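Local structure of trehalose-6-phosphate phosphatase (Candida albicans, 5DXF) at residues F353-D358 against R393-Y398. The protein belongs to glycosyltransferase family 20, whose members pair two Rossmann-like domains across a cleft in the GT-B fold. Residues are numbered along the deposited sequence; the frame is centred on the assembly and turned at random.
Sequences FEIFLD and RINSKY
Glu354 and Arg393 face each other at the outer margin of two neighbouring helices and form a salt bridge. The glutamate runs out almost fully extended, its CG anti to the backbone N (chi1 176°), long enough to bring the carboxylate to the guanidinium end. Arg393 NH1 donates a weak, bent hydrogen bond to Glu354 OE2 (2.9 Å), and OE1 lies beside the same nitrogen; one nitrogen faces both oxygens and the two planes are turned 45° apart, so this is not the flat pairing through two N-H groups. One turn on, Lys397 NZ reaches toward Asp358 OD1 in a long salt bridge of 3.8 Å, which probably contributes mainly through charge. Lysine suits this exposed edge: its amine extends toward the carboxylate while its CG covers one face of the Tyr398 ring. Leu357 CB makes a CH-pi contact with the opposite face, 3.8 Å from the centroid. Tyr398 OH sits against the Asp358 carboxylate, but the angles are too poor for a hydrogen bond.

The helices, 346-359 and 381-398, are the connectors of two successive beta-alpha-beta crossovers in a Rossmann-like domain, linking parallel strands 332-339, 367-374 and 406-409. Over 353-358 and 393-398 the axes run nearly parallel, 14° apart, at 10.8 Å. Toward the sheet the contact becomes apolar: branched Ile394 sets CG2 against Leu357 CD1 (3.7 Å) and CD1 near Phe353 CD2 (4.0 Å), and both Phe353 and Ile394 rest on Val406.

Backbone groups are served mostly within each helix, Asp358 N by Glu354 O and Tyr398 N by Ile394 O. Near the end of the first helix, Arg364 hydrogen-bonds through NE to Leu357 O and through NH2 to Asp358 O, while Asn395 OD1 accepts from Val406 N at the start of the next strand.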
# COMPACT_ATOMS: atom_id res chain seq x y z
N PHE A 353 -3.70 -9.27 21.50
CA PHE A 353 -3.84 -8.27 22.55
C PHE A 353 -4.65 -8.81 23.71
O PHE A 353 -4.32 -8.58 24.88
CB PHE A 353 -4.49 -7.00 22.00
CG PHE A 353 -4.69 -5.92 23.04
CD1 PHE A 353 -3.65 -5.55 23.87
CD2 PHE A 353 -5.91 -5.28 23.16
CE1 PHE A 353 -3.83 -4.55 24.82
CE2 PHE A 353 -6.09 -4.28 24.11
CZ PHE A 353 -5.05 -3.92 24.94
N GLU A 354 -5.72 -9.52 23.39
CA GLU A 354 -6.54 -10.15 24.42
C GLU A 354 -5.72 -11.16 25.22
O GLU A 354 -5.74 -11.12 26.45
CB GLU A 354 -7.75 -10.84 23.80
CG GLU A 354 -8.59 -11.59 24.81
CD GLU A 354 -9.81 -12.23 24.20
OE1 GLU A 354 -9.86 -12.35 22.96
OE2 GLU A 354 -10.74 -12.60 24.95
N ILE A 355 -5.02 -12.05 24.52
CA ILE A 355 -4.15 -13.01 25.19
C ILE A 355 -3.16 -12.28 26.09
O ILE A 355 -2.91 -12.70 27.22
CB ILE A 355 -3.38 -13.89 24.18
CG1 ILE A 355 -4.34 -14.72 23.32
CG2 ILE A 355 -2.42 -14.82 24.91
CD1 ILE A 355 -4.90 -15.94 24.04
N PHE A 356 -2.61 -11.18 25.58
CA PHE A 356 -1.66 -10.36 26.33
C PHE A 356 -2.26 -9.84 27.63
O PHE A 356 -1.60 -9.85 28.67
CB PHE A 356 -1.17 -9.19 25.48
CG PHE A 356 -0.49 -8.10 26.26
CD1 PHE A 356 0.81 -8.27 26.73
CD2 PHE A 356 -1.13 -6.91 26.52
CE1 PHE A 356 1.44 -7.27 27.44
CE2 PHE A 356 -0.51 -5.90 27.23
CZ PHE A 356 0.78 -6.08 27.69
N LEU A 357 -3.50 -9.38 27.56
CA LEU A 357 -4.20 -8.91 28.76
C LEU A 357 -4.49 -10.06 29.72
O LEU A 357 -4.48 -9.88 30.93
CB LEU A 357 -5.49 -8.19 28.37
CG LEU A 357 -5.30 -6.85 27.66
CD1 LEU A 357 -6.64 -6.20 27.37
CD2 LEU A 357 -4.42 -5.93 28.49
N ASP A 358 -4.73 -11.22 29.13
CA ASP A 358 -4.98 -12.44 29.87
C ASP A 358 -3.80 -12.91 30.69
O ASP A 358 -3.95 -13.32 31.83
CB ASP A 358 -5.33 -13.54 28.88
CG ASP A 358 -6.80 -13.81 28.83
OD1 ASP A 358 -7.30 -14.51 29.72
OD2 ASP A 358 -7.46 -13.34 27.89
N ARG A 393 -15.60 -7.77 23.36
CA ARG A 393 -15.24 -8.77 24.36
C ARG A 393 -14.11 -8.27 25.27
O ARG A 393 -14.21 -8.38 26.50
CB ARG A 393 -14.82 -10.08 23.69
CG ARG A 393 -14.96 -11.31 24.58
CD ARG A 393 -14.07 -12.44 24.08
NE ARG A 393 -14.12 -12.57 22.63
CZ ARG A 393 -13.12 -13.01 21.87
NH1 ARG A 393 -11.97 -13.37 22.43
NH2 ARG A 393 -13.25 -13.08 20.55
N ILE A 394 -13.06 -7.73 24.67
CA ILE A 394 -11.92 -7.21 25.41
C ILE A 394 -12.32 -6.05 26.32
O ILE A 394 -11.95 -6.01 27.49
CB ILE A 394 -10.79 -6.73 24.46
CG1 ILE A 394 -10.28 -7.90 23.62
CG2 ILE A 394 -9.66 -6.11 25.25
CD1 ILE A 394 -9.18 -7.52 22.65
N ASN A 395 -13.10 -5.11 25.78
CA ASN A 395 -13.55 -3.97 26.57
C ASN A 395 -14.52 -4.38 27.68
O ASN A 395 -14.56 -3.77 28.74
CB ASN A 395 -14.20 -2.91 25.68
CG ASN A 395 -13.20 -2.22 24.78
OD1 ASN A 395 -11.99 -2.28 25.02
ND2 ASN A 395 -13.69 -1.57 23.74
N SER A 396 -15.31 -5.42 27.42
CA SER A 396 -16.21 -5.94 28.44
C SER A 396 -15.43 -6.61 29.57
O SER A 396 -15.78 -6.47 30.74
CB SER A 396 -17.20 -6.94 27.84
OG SER A 396 -17.89 -7.65 28.85
N LYS A 397 -14.37 -7.32 29.21
CA LYS A 397 -13.62 -8.09 30.19
C LYS A 397 -12.66 -7.24 31.02
O LYS A 397 -12.59 -7.40 32.24
CB LYS A 397 -12.85 -9.22 29.50
CG LYS A 397 -12.06 -10.08 30.47
CD LYS A 397 -11.75 -11.45 29.90
CE LYS A 397 -11.10 -12.34 30.95
NZ LYS A 397 -10.95 -13.74 30.46
N TYR A 398 -11.94 -6.33 30.37
CA TYR A 398 -10.88 -5.59 31.06
C TYR A 398 -11.14 -4.10 31.17
O TYR A 398 -10.36 -3.37 31.78
CB TYR A 398 -9.55 -5.82 30.35
CG TYR A 398 -9.10 -7.25 30.39
CD1 TYR A 398 -8.62 -7.81 31.56
CD2 TYR A 398 -9.15 -8.05 29.25
CE1 TYR A 398 -8.21 -9.13 31.61
CE2 TYR A 398 -8.75 -9.37 29.29
CZ TYR A 398 -8.27 -9.90 30.47
OH TYR A 398 -7.87 -11.21 30.52